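Local structure of KauB (Pseudomonas aeruginosa PAO1, 6B4R) at residues Ala22-Glu27 / Glu60-Val65; Pro281-Ala286 / Asp316-Leu321; Lys372-Glu377 / Tyr382-Ile387. The protein probably oxidises aminoaldehydes and a broad range of other aldehydes to the corresponding acids, using NAD(P)+ as coenzyme. All coordinates share one frame; numbering follows the deposited sequence.

Interaction 1: residues Ala22-Glu27 / Glu60-Val65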
loop_
_atom_site.group_PDB
_atom_site.type_symbol
_atom_site.label_atom_id
_atom_site.label_comp_id
_atom_site.label_asym_id
_atom_site.label_seq_id
_atom_site.Cartn_x
_atom_site.Cartn_y
_atom_site.Cartn_z
ATOM N N ALA A 22 5.755 -12.950 -39.782
ATOM C CA ALA A 22 5.926 -12.038 -38.661
ATOM C C ALA A 22 4.784 -11.031 -38.654
ATOM O O ALA A 22 4.102 -10.853 -39.661
ATOM C CB ALA A 22 7.260 -11.324 -38.761
ATOM N N PHE A 23 4.573 -10.379 -37.517
ATOM C CA PHE A 23 3.525 -9.374 -37.398
ATOM C C PHE A 23 4.123 -8.060 -36.919
ATOM O O PHE A 23 4.392 -7.888 -35.730
ATOM C CB PHE A 23 2.441 -9.843 -36.427
ATOM C CG PHE A 23 1.182 -9.021 -36.474
ATOM C CD1 PHE A 23 0.149 -9.361 -37.335
ATOM C CD2 PHE A 23 1.026 -7.916 -35.650
ATOM C CE1 PHE A 23 -1.013 -8.613 -37.376
ATOM C CE2 PHE A 23 -0.134 -7.166 -35.686
ATOM C CZ PHE A 23 -1.155 -7.514 -36.551
ATOM N N VAL A 24 4.341 -7.140 -37.851
ATOM C CA VAL A 24 4.935 -5.849 -37.523
ATOM C C VAL A 24 4.052 -4.695 -37.991
ATOM O O VAL A 24 3.611 -4.669 -39.139
ATOM C CB VAL A 24 6.337 -5.699 -38.146
ATOM C CG1 VAL A 24 6.964 -4.373 -37.737
ATOM C CG2 VAL A 24 7.227 -6.862 -37.737
ATOM N N ASN A 25 3.802 -3.749 -37.089
ATOM C CA ASN A 25 3.012 -2.560 -37.395
ATOM C C ASN A 25 1.618 -2.896 -37.915
ATOM O O ASN A 25 1.168 -2.344 -38.918
ATOM C CB ASN A 25 3.753 -1.657 -38.388
ATOM C CG ASN A 25 3.238 -0.229 -38.376
ATOM O OD1 ASN A 25 2.598 0.205 -37.420
ATOM N ND2 ASN A 25 3.520 0.510 -39.443
ATOM N N GLY A 26 0.946 -3.818 -37.233
ATOM C CA GLY A 26 -0.432 -4.152 -37.544
ATOM C C GLY A 26 -0.635 -5.019 -38.773
ATOM O O GLY A 26 -1.771 -5.297 -39.151
ATOM N N GLU A 27 0.458 -5.451 -39.398
ATOM C CA GLU A 27 0.372 -6.242 -40.625
ATOM C C GLU A 27 1.270 -7.475 -40.583
ATOM O O GLU A 27 2.324 -7.469 -39.949
ATOM C CB GLU A 27 0.753 -5.393 -41.844
ATOM C CG GLU A 27 0.062 -4.037 -41.931
ATOM C CD GLU A 27 -1.432 -4.148 -42.176
ATOM O OE1 GLU A 27 -2.154 -3.171 -41.883
ATOM O OE2 GLU A 27 -1.884 -5.205 -42.666
ATOM N N GLU A 60 15.544 -4.277 -35.968
ATOM C CA GLU A 60 15.717 -2.837 -36.121
ATOM C C GLU A 60 14.422 -2.173 -36.582
ATOM O O GLU A 60 14.037 -1.120 -36.074
ATOM C CB GLU A 60 16.848 -2.535 -37.108
ATOM C CG GLU A 60 16.950 -1.070 -37.524
ATOM C CD GLU A 60 17.385 -0.157 -36.390
ATOM O OE1 GLU A 60 16.514 0.291 -35.614
ATOM O OE2 GLU A 60 18.600 0.119 -36.280
ATOM N N GLN A 61 13.748 -2.800 -37.541
ATOM C CA GLN A 61 12.509 -2.255 -38.080
ATOM C C GLN A 61 11.384 -2.290 -37.048
ATOM O O GLN A 61 10.622 -1.331 -36.913
ATOM C CB GLN A 61 12.097 -3.010 -39.347
ATOM C CG GLN A 61 10.821 -2.489 -39.991
ATOM C CD GLN A 61 10.922 -1.030 -40.389
ATOM O OE1 GLN A 61 11.999 -0.542 -40.739
ATOM N NE2 GLN A 61 9.801 -0.321 -40.333
ATOM N N ALA A 62 11.287 -3.397 -36.318
ATOM C CA ALA A 62 10.257 -3.556 -35.298
ATOM C C ALA A 62 10.427 -2.560 -34.151
ATOM O O ALA A 62 9.445 -2.024 -33.635
ATOM C CB ALA A 62 10.247 -4.982 -34.771
ATOM N N VAL A 63 11.673 -2.317 -33.755
ATOM C CA VAL A 63 11.960 -1.368 -32.685
ATOM C C VAL A 63 11.558 0.052 -33.080
ATOM O O VAL A 63 10.921 0.762 -32.299
ATOM C CB VAL A 63 13.445 -1.407 -32.264
ATOM C CG1 VAL A 63 13.776 -0.230 -31.363
ATOM C CG2 VAL A 63 13.760 -2.720 -31.562
ATOM N N LYS A 64 11.922 0.452 -34.296
ATOM C CA LYS A 64 11.549 1.765 -34.818
ATOM C C LYS A 64 10.034 1.936 -34.816
ATOM O O LYS A 64 9.515 2.972 -34.400
ATOM C CB LYS A 64 12.098 1.967 -36.233
ATOM C CG LYS A 64 13.604 2.169 -36.296
ATOM C CD LYS A 64 14.078 2.376 -37.729
ATOM C CE LYS A 64 15.586 2.571 -37.789
ATOM N NZ LYS A 64 16.083 2.708 -39.187
ATOM N N VAL A 65 9.335 0.904 -35.275
ATOM C CA VAL A 65 7.879 0.886 -35.271
ATOM C C VAL A 65 7.322 0.969 -33.847
ATOM O O VAL A 65 6.434 1.776 -33.565
ATOM C CB VAL A 65 7.341 -0.379 -35.969
ATOM C CG1 VAL A 65 5.867 -0.553 -35.691
ATOM C CG2 VAL A 65 7.607 -0.309 -37.469
#
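The carboxamide of N25 is met by V65, whose CG1 stands to one side of the amide plane, on the flank where CB and OD1 lie. This methyl comes within 3.6 Å of N25 CB and 3.8 Å of N25 OD1, so CB and the oxygen side of the amide, rather than ND2, meet the helix. The second flat group nearby, the ring of F23, is turned away from the helix. One of its faces has the backbone N of E27 above it, displaced toward the rim, and Y28 packs against F23 edge-to-face. F23 also touches A204, Q205 and V208 of helix 198-210, while its neighbour V24 serves helix 56-72.

The apolar centre is small. V24 sends CG1 anti to its own backbone nitrogen (chi1 -177°) and lodges it between two helical residues one turn apart: V65 CG2 at 4.1 Å and the backbone CA of A62 at 4.2 Å. Of the two methyls of V65, CG1 is the nearer to N25, while CG2 meets V24 and lies at the fringe of N25 CB. No hydrogen bond links the two segments, so the contact rests on van der Waals packing. I189 of strand 187-191 packs on A62 from the neighbouring sheet, and N218 touches both V24 and V65.

The polar bonds near the contact belong to the hairpin. V24 N donates to E27 O at 2.9 Å, E27 N returns a longer bond to V24 O, and N218 OD1 bonds the backbone nitrogen of N25. Both N25 and G26 have positive phi. The arrangement is a worked example of a two-residue beta hairpin with an Asn-Gly type I' turn, packed through its turn-proximal side chains onto a helix beside the parallel strands of an aldehyde dehydrogenase's coenzyme-binding domain.

Interaction 2: residues Pro281-Ala286 / Asp316-Leu321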
loop_
_atom_site.group_PDB
_atom_site.type_symbol
_atom_site.label_atom_id
_atom_site.label_comp_id
_atom_site.label_asym_id
_atom_site.label_seq_id
_atom_site.Cartn_x
_atom_site.Cartn_y
_atom_site.Cartn_z
ATOM N N PRO A 281 -0.690 -34.359 6.130
ATOM C CA PRO A 281 -2.141 -34.498 6.318
ATOM C C PRO A 281 -2.719 -35.706 5.583
ATOM O O PRO A 281 -3.538 -36.434 6.142
ATOM C CB PRO A 281 -2.696 -33.206 5.710
ATOM C CG PRO A 281 -1.590 -32.226 5.840
ATOM C CD PRO A 281 -0.326 -33.019 5.637
ATOM N N ASP A 282 -2.289 -35.910 4.343
ATOM C CA ASP A 282 -2.762 -37.025 3.531
ATOM C C ASP A 282 -1.619 -37.539 2.665
ATOM O O ASP A 282 -1.259 -36.914 1.666
ATOM C CB ASP A 282 -3.934 -36.577 2.651
ATOM C CG ASP A 282 -4.621 -37.735 1.939
ATOM O OD1 ASP A 282 -4.015 -38.818 1.806
ATOM O OD2 ASP A 282 -5.777 -37.556 1.501
ATOM N N LEU A 283 -1.055 -38.681 3.047
ATOM C CA LEU A 283 0.049 -39.271 2.297
ATOM C C LEU A 283 -0.366 -39.659 0.883
ATOM O O LEU A 283 0.419 -39.531 -0.056
ATOM C CB LEU A 283 0.621 -40.483 3.033
ATOM C CG LEU A 283 1.541 -40.149 4.207
ATOM C CD1 LEU A 283 1.983 -41.411 4.930
ATOM C CD2 LEU A 283 2.744 -39.356 3.715
ATOM N N LYS A 284 -1.601 -40.126 0.733
ATOM C CA LYS A 284 -2.103 -40.513 -0.579
ATOM C C LYS A 284 -2.212 -39.298 -1.494
ATOM O O LYS A 284 -1.834 -39.357 -2.661
ATOM C CB LYS A 284 -3.457 -41.214 -0.464
ATOM C CG LYS A 284 -3.692 -42.256 -1.548
ATOM C CD LYS A 284 -5.015 -42.041 -2.270
ATOM C CE LYS A 284 -5.171 -43.018 -3.428
ATOM N NZ LYS A 284 -6.447 -42.815 -4.168
ATOM N N ALA A 285 -2.721 -38.196 -0.953
ATOM C CA ALA A 285 -2.854 -36.959 -1.715
ATOM C C ALA A 285 -1.486 -36.374 -2.063
ATOM O O ALA A 285 -1.287 -35.833 -3.154
ATOM C CB ALA A 285 -3.686 -35.945 -0.939
ATOM N N ALA A 286 -0.549 -36.484 -1.128
ATOM C CA ALA A 286 0.816 -36.025 -1.356
ATOM C C ALA A 286 1.500 -36.863 -2.433
ATOM O O ALA A 286 2.298 -36.349 -3.215
ATOM C CB ALA A 286 1.613 -36.068 -0.061
ATOM N N ASP A 316 9.526 -46.081 2.864
ATOM C CA ASP A 316 9.145 -47.405 2.384
ATOM C C ASP A 316 7.649 -47.530 2.111
ATOM O O ASP A 316 7.215 -48.446 1.411
ATOM C CB ASP A 316 9.599 -48.487 3.369
ATOM C CG ASP A 316 11.110 -48.592 3.465
ATOM O OD1 ASP A 316 11.797 -48.178 2.506
ATOM O OD2 ASP A 316 11.611 -49.089 4.496
ATOM N N LYS A 317 6.863 -46.608 2.657
ATOM C CA LYS A 317 5.416 -46.652 2.480
ATOM C C LYS A 317 4.916 -45.550 1.550
ATOM O O LYS A 317 3.816 -45.642 1.005
ATOM C CB LYS A 317 4.710 -46.575 3.836
ATOM C CG LYS A 317 5.110 -45.376 4.677
ATOM C CD LYS A 317 4.960 -45.663 6.163
ATOM C CE LYS A 317 5.914 -46.764 6.608
ATOM N NZ LYS A 317 7.328 -46.458 6.240
ATOM N N PHE A 318 5.732 -44.517 1.360
ATOM C CA PHE A 318 5.355 -43.389 0.515
ATOM C C PHE A 318 5.737 -43.624 -0.943
ATOM O O PHE A 318 4.978 -43.283 -1.852
ATOM C CB PHE A 318 5.990 -42.096 1.030
ATOM C CG PHE A 318 5.612 -40.875 0.241
ATOM C CD1 PHE A 318 4.336 -40.345 0.329
ATOM C CD2 PHE A 318 6.535 -40.253 -0.582
ATOM C CE1 PHE A 318 3.985 -39.221 -0.393
ATOM C CE2 PHE A 318 6.191 -39.126 -1.307
ATOM C CZ PHE A 318 4.914 -38.609 -1.212
ATOM N N LEU A 319 6.912 -44.210 -1.157
ATOM C CA LEU A 319 7.392 -44.499 -2.510
ATOM C C LEU A 319 6.466 -45.400 -3.348
ATOM O O LEU A 319 6.230 -45.105 -4.519
ATOM C CB LEU A 319 8.821 -45.060 -2.485
ATOM C CG LEU A 319 9.442 -45.340 -3.857
ATOM C CD1 LEU A 319 9.474 -44.073 -4.695
ATOM C CD2 LEU A 319 10.838 -45.924 -3.716
ATOM N N PRO A 320 5.946 -46.499 -2.762
ATOM C CA PRO A 320 5.028 -47.323 -3.560
ATOM C C PRO A 320 3.765 -46.569 -3.974
ATOM O O PRO A 320 3.188 -46.865 -5.020
ATOM C CB PRO A 320 4.664 -48.463 -2.604
ATOM C CG PRO A 320 5.807 -48.548 -1.666
ATOM C CD PRO A 320 6.255 -47.134 -1.467
ATOM N N LEU A 321 3.343 -45.606 -3.161
ATOM C CA LEU A 321 2.165 -44.804 -3.473
ATOM C C LEU A 321 2.438 -43.871 -4.647
ATOM O O LEU A 321 1.550 -43.610 -5.460
ATOM C CB LEU A 321 1.727 -43.999 -2.249
ATOM C CG LEU A 321 1.312 -44.804 -1.017
ATOM C CD1 LEU A 321 1.101 -43.884 0.176
ATOM C CD2 LEU A 321 0.053 -45.600 -1.307
#
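F318 meets L283 and A286 where two helices lie beside the central sheet of what is, from the family fold, the catalytic domain. Helix 283-295 forms the helical arm of a beta-alpha-beta crossover between the adjacent parallel strands 273-276 and 307-311, and helix 315-326 follows the second strand. From CB, with CG set anti to the backbone nitrogen (chi1 -178°), the ring of F318 is carried toward the first turn of helix 283-295.

Along its leading edge the ring passes from L283 to A286. CD1 lies 3.9 Å from the methyl CD2 of L283, the two side chains crossing obliquely. CE1 is 3.6 Å from the carbonyl oxygen of L283 and 4.0 Å from A286 CB, both near the ring plane. At the tip, CZ reaches the backbone carbonyl of A286. A carbonyl oxygen at the weakly positive rim of an aromatic ring is probably a mildly favourable neighbour. L308 and V310 of strand 307-311 also touch F318.

One turn on, L321 adds its CD1 near L283 CB at 4.5 Å; P320, between these two contact residues, marks a kink in the helix. The first turn of helix 283-295 is fixed by D282 as N-cap, its OD1 taking a weak bond from K284 N. A straighter bond runs from A285 N to D282 OD1, 3.1 Å long at 161°, and approaches from above the carboxylate plane.

Interaction 3: residues Lys372-Glu377 / Tyr382-Ile387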
loop_
_atom_site.group_PDB
_atom_site.type_symbol
_atom_site.label_atom_id
_atom_site.label_comp_id
_atom_site.label_asym_id
_atom_site.label_seq_id
_atom_site.Cartn_x
_atom_site.Cartn_y
_atom_site.Cartn_z
ATOM N N LYS A 372 12.311 -45.298 -20.403
ATOM C CA LYS A 372 12.484 -45.642 -21.811
ATOM C C LYS A 372 11.695 -44.723 -22.736
ATOM O O LYS A 372 10.676 -44.152 -22.349
ATOM C CB LYS A 372 12.067 -47.094 -22.067
ATOM C CG LYS A 372 12.823 -48.126 -21.244
ATOM C CD LYS A 372 12.362 -49.536 -21.574
ATOM C CE LYS A 372 10.848 -49.661 -21.475
ATOM N NZ LYS A 372 10.341 -49.345 -20.109
ATOM N N ARG A 373 12.180 -44.591 -23.966
ATOM C CA ARG A 373 11.448 -43.893 -25.013
ATOM C C ARG A 373 10.244 -44.737 -25.421
ATOM O O ARG A 373 10.317 -45.967 -25.431
ATOM C CB ARG A 373 12.359 -43.653 -26.217
ATOM C CG ARG A 373 11.666 -43.033 -27.416
ATOM C CD ARG A 373 12.593 -42.996 -28.614
ATOM N NE ARG A 373 11.958 -42.405 -29.786
ATOM C CZ ARG A 373 12.547 -42.298 -30.972
ATOM N NH1 ARG A 373 13.785 -42.745 -31.138
ATOM N NH2 ARG A 373 11.903 -41.747 -31.990
ATOM N N THR A 374 9.135 -44.082 -25.750
ATOM C CA THR A 374 7.913 -44.797 -26.102
ATOM C C THR A 374 7.222 -44.192 -27.324
ATOM O O THR A 374 7.550 -43.081 -27.749
ATOM C CB THR A 374 6.925 -44.833 -24.920
ATOM O OG1 THR A 374 5.740 -45.539 -25.306
ATOM C CG2 THR A 374 6.553 -43.423 -24.492
ATOM N N LEU A 375 6.273 -44.941 -27.882
ATOM C CA LEU A 375 5.502 -44.515 -29.049
ATOM C C LEU A 375 6.386 -44.066 -30.211
ATOM O O LEU A 375 6.074 -43.097 -30.904
ATOM C CB LEU A 375 4.521 -43.403 -28.670
ATOM C CG LEU A 375 3.432 -43.804 -27.676
ATOM C CD1 LEU A 375 2.670 -42.581 -27.200
ATOM C CD2 LEU A 375 2.489 -44.814 -28.307
ATOM N N GLU A 376 7.487 -44.780 -30.419
ATOM C CA GLU A 376 8.444 -44.433 -31.464
ATOM C C GLU A 376 7.853 -44.620 -32.860
ATOM O O GLU A 376 8.197 -43.893 -33.795
ATOM C CB GLU A 376 9.718 -45.268 -31.313
ATOM C CG GLU A 376 10.768 -44.999 -32.379
ATOM C CD GLU A 376 12.011 -45.849 -32.202
ATOM O OE1 GLU A 376 12.174 -46.443 -31.115
ATOM O OE2 GLU A 376 12.822 -45.925 -33.149
ATOM N N GLU A 377 6.951 -45.588 -32.990
ATOM C CA GLU A 377 6.355 -45.921 -34.282
ATOM C C GLU A 377 5.406 -44.838 -34.798
ATOM O O GLU A 377 4.979 -44.880 -35.952
ATOM C CB GLU A 377 5.629 -47.270 -34.211
ATOM C CG GLU A 377 4.383 -47.283 -33.328
ATOM C CD GLU A 377 4.703 -47.334 -31.841
ATOM O OE1 GLU A 377 5.877 -47.567 -31.484
ATOM O OE2 GLU A 377 3.774 -47.140 -31.028
ATOM N N TYR A 382 8.394 -39.242 -27.689
ATOM C CA TYR A 382 7.774 -39.477 -26.388
ATOM C C TYR A 382 8.730 -40.197 -25.442
ATOM O O TYR A 382 9.532 -41.030 -25.869
ATOM C CB TYR A 382 6.499 -40.314 -26.537
ATOM C CG TYR A 382 5.450 -39.725 -27.453
ATOM C CD1 TYR A 382 4.334 -39.079 -26.938
ATOM C CD2 TYR A 382 5.568 -39.827 -28.835
ATOM C CE1 TYR A 382 3.369 -38.547 -27.769
ATOM C CE2 TYR A 382 4.614 -39.292 -29.674
ATOM C CZ TYR A 382 3.516 -38.654 -29.137
ATOM O OH TYR A 382 2.561 -38.125 -29.974
ATOM N N VAL A 383 8.637 -39.871 -24.155
ATOM C CA VAL A 383 9.420 -40.541 -23.119
ATOM C C VAL A 383 8.546 -40.805 -21.892
ATOM O O VAL A 383 7.825 -39.918 -21.431
ATOM C CB VAL A 383 10.660 -39.713 -22.709
ATOM C CG1 VAL A 383 11.304 -40.282 -21.455
ATOM C CG2 VAL A 383 11.671 -39.661 -23.842
ATOM N N GLU A 384 8.610 -42.027 -21.372
ATOM C CA GLU A 384 7.840 -42.413 -20.195
ATOM C C GLU A 384 8.234 -41.597 -18.967
ATOM O O GLU A 384 9.408 -41.281 -18.781
ATOM C CB GLU A 384 8.058 -43.897 -19.892
ATOM C CG GLU A 384 7.693 -44.838 -21.027
ATOM C CD GLU A 384 8.171 -46.258 -20.775
ATOM O OE1 GLU A 384 9.130 -46.437 -19.993
ATOM O OE2 GLU A 384 7.587 -47.196 -21.360
ATOM N N PRO A 385 7.248 -41.251 -18.124
ATOM C CA PRO A 385 7.538 -40.647 -16.820
ATOM C C PRO A 385 8.469 -41.552 -16.013
ATOM O O PRO A 385 8.157 -42.724 -15.803
ATOM C CB PRO A 385 6.159 -40.571 -16.161
ATOM C CG PRO A 385 5.207 -40.475 -17.308
ATOM C CD PRO A 385 5.800 -41.341 -18.384
ATOM N N THR A 386 9.596 -41.008 -15.567
ATOM C CA THR A 386 10.663 -41.819 -14.989
ATOM C C THR A 386 10.975 -41.459 -13.534
ATOM O O THR A 386 11.091 -40.284 -13.190
ATOM C CB THR A 386 11.952 -41.686 -15.827
ATOM O OG1 THR A 386 11.685 -42.078 -17.179
ATOM C CG2 THR A 386 13.065 -42.551 -15.259
ATOM N N ILE A 387 11.111 -42.476 -12.685
ATOM C CA ILE A 387 11.502 -42.263 -11.296
ATOM C C ILE A 387 12.797 -42.995 -10.955
ATOM O O ILE A 387 12.910 -44.203 -11.166
ATOM C CB ILE A 387 10.415 -42.740 -10.313
ATOM C CG1 ILE A 387 9.079 -42.059 -10.606
ATOM C CG2 ILE A 387 10.842 -42.474 -8.875
ATOM C CD1 ILE A 387 7.965 -42.505 -9.688
HETATM O O HOH W 1 8.999 -41.338 -29.622
#
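K372 and E384 lie side by side at the open end of a short antiparallel hairpin, joined through both backbone and side chains. E384 N donates to K372 O at 3.1 Å, nearly along the C=O axis. K372 NZ forms a salt bridge with E384 OE1 at 3.2 Å, the oxygen offering its syn lone pair, and K372 N adds a weak bond to the same oxygen. The lysine reaches back to it through bends at chi3 and chi4 (-52° and -60°), whereas the glutamate is extended beyond CG.

Nearer the turn, T374 N donates to Y382 O at 3.1 Å, from well above the carbonyl plane. The methyl CG2 of T374 rests against Y382 CB at 3.7 Å and also touches E384 CG. L375 then covers one face of the tyrosine: its CD1 is 4.0 Å from the centroid of the Y382 ring, a CH-pi contact close to the ring normal, while L375 CB approaches Y382 CD2. One water joins the strands where direct pairing ends, accepting from Y382 N and from R373 NE and donating to T374 O.

Farther out, the R373 guanidinium has E376 CG over one face, and their ion pair is long, with no N-H aimed at the oxygen. The hydroxyl of Y382 bonds V43 O, fixing the far end of the ring, and T386 OG1 donates to E384 O at 2.9 Å. M350 of helix 347-362 packs against R373 and V383, the non-hydrogen-bonded pair.

The short edge strand 373-374 makes few backbone bonds, and side-chain and water contacts add to them: a salt bridge that, at an exposed lysine, is probably weakened by solvent, a shared water and a methyl-on-ring contact.

Overall arrangement
From the N terminus the three contacts follow in series, neither nesting nor crossing. Interaction 1 closes a loop of 32 residues, rich in strand, and ties the first hairpin to helix 56-72. Interaction 2 spans 29 residues that include strand 307-311, joining the helices before and after that strand. Interaction 3 is the most local, bridging the four residues of a hairpin turn at the margin of the same mixed sheet. Interactions 2 and 3 come within about 5 Å at their nearest atoms, and helix 315-326 links them, since V322 and L326 pack on I387. Interaction 1 lies across the chain's centre from interaction 2, their centres about 53 Å apart.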